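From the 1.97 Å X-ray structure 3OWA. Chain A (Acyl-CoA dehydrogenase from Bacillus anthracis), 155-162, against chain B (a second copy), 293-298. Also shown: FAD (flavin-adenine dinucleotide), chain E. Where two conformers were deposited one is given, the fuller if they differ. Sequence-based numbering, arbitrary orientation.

Chain A, residues 155-162: EPGSGSDA
Chain B 293-298: QRQQFK

Chain A 155-162 opens with a type I turn from Glu A155 to Ser A158, closed by Ser A158 N to Glu A155 O (3.1 Å) and Glu A155 N to Ser A158 O (2.9 Å). At the turn's first corner (phi/psi -56/-37) Pro A156 O accepts from Arg B294 NH2 at 2.8 Å and 159°, near the guanidinium plane. That arginine (t, p, t, chi4 179°) also reaches the FAD diphosphate, NE to O1A at 2.8 Å. Gly A157 presents its O to Gln B296 NE2 at 3.0 Å; water 2 bridges the same O (3.0 Å) to Gln B295 O (2.8 Å).

Ser A158 (-148/103) extends the chain into Gly A159 (-113/-80), where an ideal CB would lie 2.0 Å from FAD O5'. Gln B296 (chi1 -79°, chi2 -59°, chi3 -89°), from strand 295-296, turns its OE1 into the loop, accepting from Gly A159 N (2.9 Å, 153°) and Asp A161 N (3.0 Å, 162°). Between them, Ser A160 (-64/-40, chi1 m) gives N and OG to FAD O2A at 2.8 and 2.7 Å.

Asp A161 (-85/71, chi1 t) points toward chain B, its CA 5.7 Å from Phe B297 CA. Its CB sits 3.5 Å from the Phe B297 ring centroid, 9° off the normal, a CH-pi contact; OD1 accepts weakly from Phe B297 N (3.2 Å, 130°).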

ATOM      1  N   GLU A 155     -23.631   3.837 -11.634  1.00 25.54           N
ATOM      2  CA  GLU A 155     -24.429   4.991 -11.215  1.00 27.09           C
ATOM      3  C   GLU A 155     -24.070   5.435  -9.789  1.00 28.96           C
ATOM      4  O   GLU A 155     -23.390   4.716  -9.078  1.00 31.37           O
ATOM      5  CB  GLU A 155     -25.947   4.737 -11.303  1.00 25.61           C
ATOM      6  CG  GLU A 155     -26.384   4.310 -12.678  1.00 26.96           C
ATOM      7  CD  GLU A 155     -27.841   4.183 -12.868  1.00 31.85           C
ATOM      8  OE1 GLU A 155     -28.642   4.528 -11.938  1.00 35.65           O
ATOM      9  OE2 GLU A 155     -28.212   3.769 -14.000  1.00 33.81           O
ATOM     10  N   PRO A 156     -24.548   6.619  -9.355  1.00 31.30           N
ATOM     11  CA  PRO A 156     -24.212   7.009  -7.969  1.00 31.64           C
ATOM     12  C   PRO A 156     -24.661   5.940  -6.960  1.00 33.88           C
ATOM     13  O   PRO A 156     -23.948   5.680  -5.985  1.00 33.08           O
ATOM     14  CB  PRO A 156     -25.016   8.289  -7.764  1.00 33.60           C
ATOM     15  CG  PRO A 156     -25.086   8.926  -9.176  1.00 33.80           C
ATOM     16  CD  PRO A 156     -25.202   7.710 -10.121  1.00 30.33           C
ATOM     17  N   GLY A 157     -25.815   5.313  -7.220  1.00 34.18           N
ATOM     18  CA  GLY A 157     -26.405   4.351  -6.277  1.00 35.66           C
ATOM     19  C   GLY A 157     -26.051   2.915  -6.613  1.00 35.95           C
ATOM     20  O   GLY A 157     -26.491   1.978  -5.939  1.00 37.33           O
ATOM     21  N   SER A 158     -25.250   2.701  -7.655  1.00 35.25           N
ATOM     22  CA  SER A 158     -24.953   1.335  -8.065  1.00 34.13           C
ATOM     23  C   SER A 158     -23.558   1.196  -8.661  1.00 34.11           C
ATOM     24  O   SER A 158     -23.317   1.563  -9.825  1.00 33.91           O
ATOM     25  CB  SER A 158     -26.046   0.776  -9.011  1.00 35.45           C
ATOM     26  OG  SER A 158     -26.230   1.552 -10.182  1.00 36.46           O
ATOM     27  N   GLY A 159     -22.641   0.661  -7.861  1.00 32.24           N
ATOM     28  CA  GLY A 159     -21.284   0.417  -8.317  1.00 31.72           C
ATOM     29  C   GLY A 159     -21.006  -1.067  -8.378  1.00 31.49           C
ATOM     30  O   GLY A 159     -21.064  -1.664  -9.448  1.00 32.30           O
ATOM     31  N   SER A 160     -20.700  -1.686  -7.241  1.00 31.06           N
ATOM     32  CA  SER A 160     -20.481  -3.134  -7.223  1.00 30.65           C
ATOM     33  C   SER A 160     -21.769  -3.853  -7.611  1.00 31.89           C
ATOM     34  O   SER A 160     -21.726  -4.822  -8.329  1.00 31.24           O
ATOM     35  CB  SER A 160     -20.010  -3.599  -5.849  1.00 29.94           C
ATOM     36  OG  SER A 160     -18.698  -3.075  -5.599  1.00 30.54           O
ATOM     37  N   ASP A 161     -22.901  -3.359  -7.119  1.00 32.85           N
ATOM     38  CA  ASP A 161     -24.233  -3.858  -7.487  1.00 34.45           C
ATOM     39  C   ASP A 161     -24.730  -3.183  -8.769  1.00 34.96           C
ATOM     40  O   ASP A 161     -25.653  -2.370  -8.762  1.00 34.01           O
ATOM     41  CB  ASP A 161     -25.196  -3.579  -6.333  1.00 34.92           C
ATOM     42  CG  ASP A 161     -26.628  -4.060  -6.616  1.00 37.04           C
ATOM     43  OD1 ASP A 161     -27.534  -3.602  -5.882  1.00 37.90           O
ATOM     44  OD2 ASP A 161     -26.832  -4.891  -7.547  1.00 37.54           O
ATOM     45  N   ALA A 162     -24.106  -3.546  -9.875  1.00 36.43           N
ATOM     46  CA  ALA A 162     -24.246  -2.826 -11.122  1.00 37.23           C
ATOM     47  C   ALA A 162     -25.625  -3.030 -11.759  1.00 38.62           C
ATOM     48  O   ALA A 162     -26.044  -2.194 -12.544  1.00 37.96           O
ATOM     49  CB  ALA A 162     -23.134  -3.274 -12.084  1.00 37.49           C
TER
ATOM     50  N   GLN B 293     -23.403   4.332   6.047  0.52 37.05           N
ATOM     51  CA  GLN B 293     -24.310   5.115   5.209  0.52 37.26           C
ATOM     52  C   GLN B 293     -24.390   4.575   3.785  0.52 36.29           C
ATOM     53  O   GLN B 293     -25.425   4.715   3.138  0.52 36.58           O
ATOM     54  CB  GLN B 293     -23.924   6.609   5.184  0.52 38.24           C
ATOM     55  CG  GLN B 293     -24.089   7.387   6.516  0.52 40.24           C
ATOM     56  CD  GLN B 293     -25.486   7.313   7.138  0.52 43.67           C
ATOM     57  OE1 GLN B 293     -25.660   6.748   8.214  0.52 44.36           O
ATOM     58  NE2 GLN B 293     -26.478   7.885   6.463  0.52 45.43           N
ATOM     59  N   ARG B 294     -23.303   3.978   3.280  1.00 34.83           N
ATOM     60  CA  ARG B 294     -23.307   3.490   1.904  1.00 33.45           C
ATOM     61  C   ARG B 294     -24.037   2.154   1.756  1.00 34.80           C
ATOM     62  O   ARG B 294     -23.675   1.161   2.393  1.00 34.71           O
ATOM     63  CB  ARG B 294     -21.858   3.410   1.367  1.00 31.55           C
ATOM     64  CG  ARG B 294     -21.745   2.719   0.067  1.00 31.02           C
ATOM     65  CD  ARG B 294     -22.482   3.446  -1.047  1.00 30.30           C
ATOM     66  NE  ARG B 294     -22.029   2.974  -2.367  1.00 30.81           N
ATOM     67  CZ  ARG B 294     -22.507   3.422  -3.529  1.00 34.42           C
ATOM     68  NH1 ARG B 294     -22.008   2.984  -4.674  1.00 30.73           N
ATOM     69  NH2 ARG B 294     -23.479   4.339  -3.544  1.00 36.59           N
ATOM     70  N   GLN B 295     -25.078   2.133   0.920  1.00 35.93           N
ATOM     71  CA  GLN B 295     -25.762   0.890   0.609  1.00 37.62           C
ATOM     72  C   GLN B 295     -25.388   0.315  -0.763  1.00 37.26           C
ATOM     73  O   GLN B 295     -25.250   1.058  -1.753  1.00 36.41           O
ATOM     74  CB  GLN B 295     -27.264   1.098   0.664  1.00 40.07           C
ATOM     75  CG  GLN B 295     -27.704   1.824   1.919  1.00 43.79           C
ATOM     76  CD  GLN B 295     -28.998   1.279   2.493  1.00 51.86           C
ATOM     77  OE1 GLN B 295     -29.699   0.463   1.870  1.00 56.01           O
ATOM     78  NE2 GLN B 295     -29.333   1.734   3.680  1.00 51.89           N
ATOM     79  N   GLN B 296     -25.244  -1.003  -0.806  1.00 36.75           N
ATOM     80  CA  GLN B 296     -25.112  -1.759  -2.040  1.00 37.52           C
ATOM     81  C   GLN B 296     -25.827  -3.077  -1.788  1.00 38.93           C
ATOM     82  O   GLN B 296     -25.882  -3.556  -0.629  1.00 39.39           O
ATOM     83  CB  GLN B 296     -23.640  -2.021  -2.409  1.00 36.88           C
ATOM     84  CG  GLN B 296     -22.878  -0.850  -3.065  1.00 37.49           C
ATOM     85  CD  GLN B 296     -23.505  -0.348  -4.364  1.00 35.62           C
ATOM     86  OE1 GLN B 296     -23.204  -0.840  -5.488  1.00 35.66           O
ATOM     87  NE2 GLN B 296     -24.380   0.627  -4.225  1.00 35.05           N
ATOM     88  N   PHE B 297     -26.398  -3.654  -2.845  1.00 39.30           N
ATOM     89  CA  PHE B 297     -27.234  -4.871  -2.704  1.00 41.38           C
ATOM     90  C   PHE B 297     -28.300  -4.704  -1.616  1.00 42.65           C
ATOM     91  O   PHE B 297     -28.567  -5.620  -0.848  1.00 43.77           O
ATOM     92  CB  PHE B 297     -26.346  -6.088  -2.443  1.00 40.40           C
ATOM     93  CG  PHE B 297     -25.243  -6.258  -3.475  1.00 39.32           C
ATOM     94  CD1 PHE B 297     -23.956  -5.769  -3.237  1.00 37.20           C
ATOM     95  CD2 PHE B 297     -25.513  -6.871  -4.703  1.00 38.26           C
ATOM     96  CE1 PHE B 297     -22.949  -5.921  -4.200  1.00 34.83           C
ATOM     97  CE2 PHE B 297     -24.487  -7.018  -5.679  1.00 36.41           C
ATOM     98  CZ  PHE B 297     -23.230  -6.551  -5.413  1.00 37.40           C
ATOM     99  N   LYS B 298     -28.871  -3.505  -1.540  1.00 44.34           N
ATOM    100  CA  LYS B 298     -29.970  -3.188  -0.609  1.00 45.83           C
ATOM    101  C   LYS B 298     -29.666  -3.220   0.893  1.00 45.50           C
ATOM    102  O   LYS B 298     -30.569  -3.359   1.722  1.00 46.30           O
ATOM    103  CB  LYS B 298     -31.213  -4.021  -0.950  1.00 48.46           C
ATOM    104  CG  LYS B 298     -31.781  -3.720  -2.344  1.00 52.11           C
ATOM    105  CD  LYS B 298     -32.241  -2.250  -2.454  1.00 59.86           C
ATOM    106  CE  LYS B 298     -33.064  -1.997  -3.720  1.00 63.67           C
ATOM    107  NZ  LYS B 298     -34.036  -3.109  -3.927  1.00 66.79           N
TER
HETATM  108  PA  FAD E 601     -19.080   0.228  -3.852  1.00 34.51           P
HETATM  109  O1A FAD E 601     -19.961   1.197  -3.106  1.00 36.51           O
HETATM  110  O2A FAD E 601     -19.771  -0.720  -4.764  1.00 37.89           O
HETATM  111  O5B FAD E 601     -18.152  -0.570  -2.854  1.00 33.49           O
HETATM  112  C5B FAD E 601     -17.629  -0.020  -1.670  1.00 31.42           C
HETATM  113  C4B FAD E 601     -16.898  -1.080  -0.859  1.00 34.34           C
HETATM  114  O4B FAD E 601     -17.801  -2.119  -0.448  1.00 33.92           O
HETATM  115  C3B FAD E 601     -15.793  -1.732  -1.684  1.00 35.30           C
HETATM  116  O3B FAD E 601     -14.681  -2.101  -0.871  1.00 34.94           O
HETATM  117  C2B FAD E 601     -16.466  -3.005  -2.132  1.00 35.75           C
HETATM  118  O2B FAD E 601     -15.553  -4.022  -2.411  1.00 35.83           O
HETATM  119  C1B FAD E 601     -17.302  -3.349  -0.926  1.00 35.08           C
HETATM  120  N9A FAD E 601     -18.413  -4.231  -1.297  1.00 38.37           N
HETATM  121  C8A FAD E 601     -19.421  -3.977  -2.191  1.00 42.06           C
HETATM  122  N7A FAD E 601     -20.247  -5.036  -2.248  1.00 39.69           N
HETATM  123  C5A FAD E 601     -19.801  -5.962  -1.380  1.00 41.21           C
HETATM  124  C6A FAD E 601     -20.274  -7.246  -1.015  1.00 40.07           C
HETATM  125  N6A FAD E 601     -21.429  -7.727  -1.493  1.00 39.25           N
HETATM  126  N1A FAD E 601     -19.563  -7.958  -0.083  1.00 37.51           N
HETATM  127  C2A FAD E 601     -18.417  -7.433   0.497  1.00 39.04           C
HETATM  128  N3A FAD E 601     -17.970  -6.158   0.166  1.00 36.32           N
HETATM  129  C4A FAD E 601     -18.640  -5.446  -0.769  1.00 37.97           C
HETATM  130  N1  FAD E 601     -17.773   2.480 -14.494  1.00 32.81           N
HETATM  131  C2  FAD E 601     -18.208   2.338 -15.793  1.00 34.66           C
HETATM  132  O2  FAD E 601     -19.180   1.657 -16.039  1.00 37.59           O
HETATM  133  N3  FAD E 601     -17.569   2.952 -16.851  1.00 32.78           N
HETATM  134  C4  FAD E 601     -16.487   3.748 -16.649  1.00 33.01           C
HETATM  135  O4  FAD E 601     -15.945   4.261 -17.642  1.00 32.95           O
HETATM  136  C4X FAD E 601     -16.024   3.899 -15.338  1.00 34.88           C
HETATM  137  N5  FAD E 601     -14.947   4.730 -15.101  1.00 36.99           N
HETATM  138  C5X FAD E 601     -14.511   4.945 -13.802  1.00 34.82           C
HETATM  139  C6  FAD E 601     -13.418   5.795 -13.600  1.00 29.88           C
HETATM  140  C7  FAD E 601     -12.987   6.046 -12.301  1.00 30.34           C
HETATM  141  C7M FAD E 601     -11.816   6.978 -12.076  1.00 28.99           C
HETATM  142  C8  FAD E 601     -13.668   5.426 -11.230  1.00 30.94           C
HETATM  143  C8M FAD E 601     -13.283   5.609  -9.798  1.00 33.90           C
HETATM  144  C9  FAD E 601     -14.721   4.543 -11.446  1.00 30.86           C
HETATM  145  C9A FAD E 601     -15.161   4.297 -12.724  1.00 31.08           C
HETATM  146  N10 FAD E 601     -16.210   3.418 -12.947  1.00 32.87           N
HETATM  147  C10 FAD E 601     -16.672   3.262 -14.248  1.00 33.47           C
HETATM  148  C1' FAD E 601     -16.973   2.783 -11.792  1.00 35.46           C
HETATM  149  C2' FAD E 601     -16.145   1.804 -10.953  1.00 43.44           C
HETATM  150  O2' FAD E 601     -15.538   0.735 -11.642  1.00 46.29           O
HETATM  151  C3' FAD E 601     -16.829   1.550  -9.449  1.00 42.84           C
HETATM  152  O3' FAD E 601     -16.115   2.434  -8.658  1.00 32.97           O
HETATM  153  C4' FAD E 601     -16.752   0.314  -8.986  1.00 42.75           C
HETATM  154  O4' FAD E 601     -17.393  -0.512  -9.957  1.00 45.33           O
HETATM  155  C5' FAD E 601     -17.153  -0.002  -7.545  1.00 36.88           C
HETATM  156  O5' FAD E 601     -18.264   0.796  -7.228  1.00 32.67           O
HETATM  157  P   FAD E 601     -18.294   1.840  -6.041  1.00 33.68           P
HETATM  158  O1P FAD E 601     -17.132   2.778  -6.283  1.00 32.36           O
HETATM  159  O2P FAD E 601     -19.640   2.506  -5.999  1.00 33.61           O
HETATM  160  O3P FAD E 601     -17.956   1.040  -4.705  1.00 34.49           O
HETATM  161  O   HOH W   1     -21.195   4.383  -7.100  1.00 26.13           O
HETATM  162  O   HOH W   2     -26.960   2.826  -3.056  1.00 53.24           O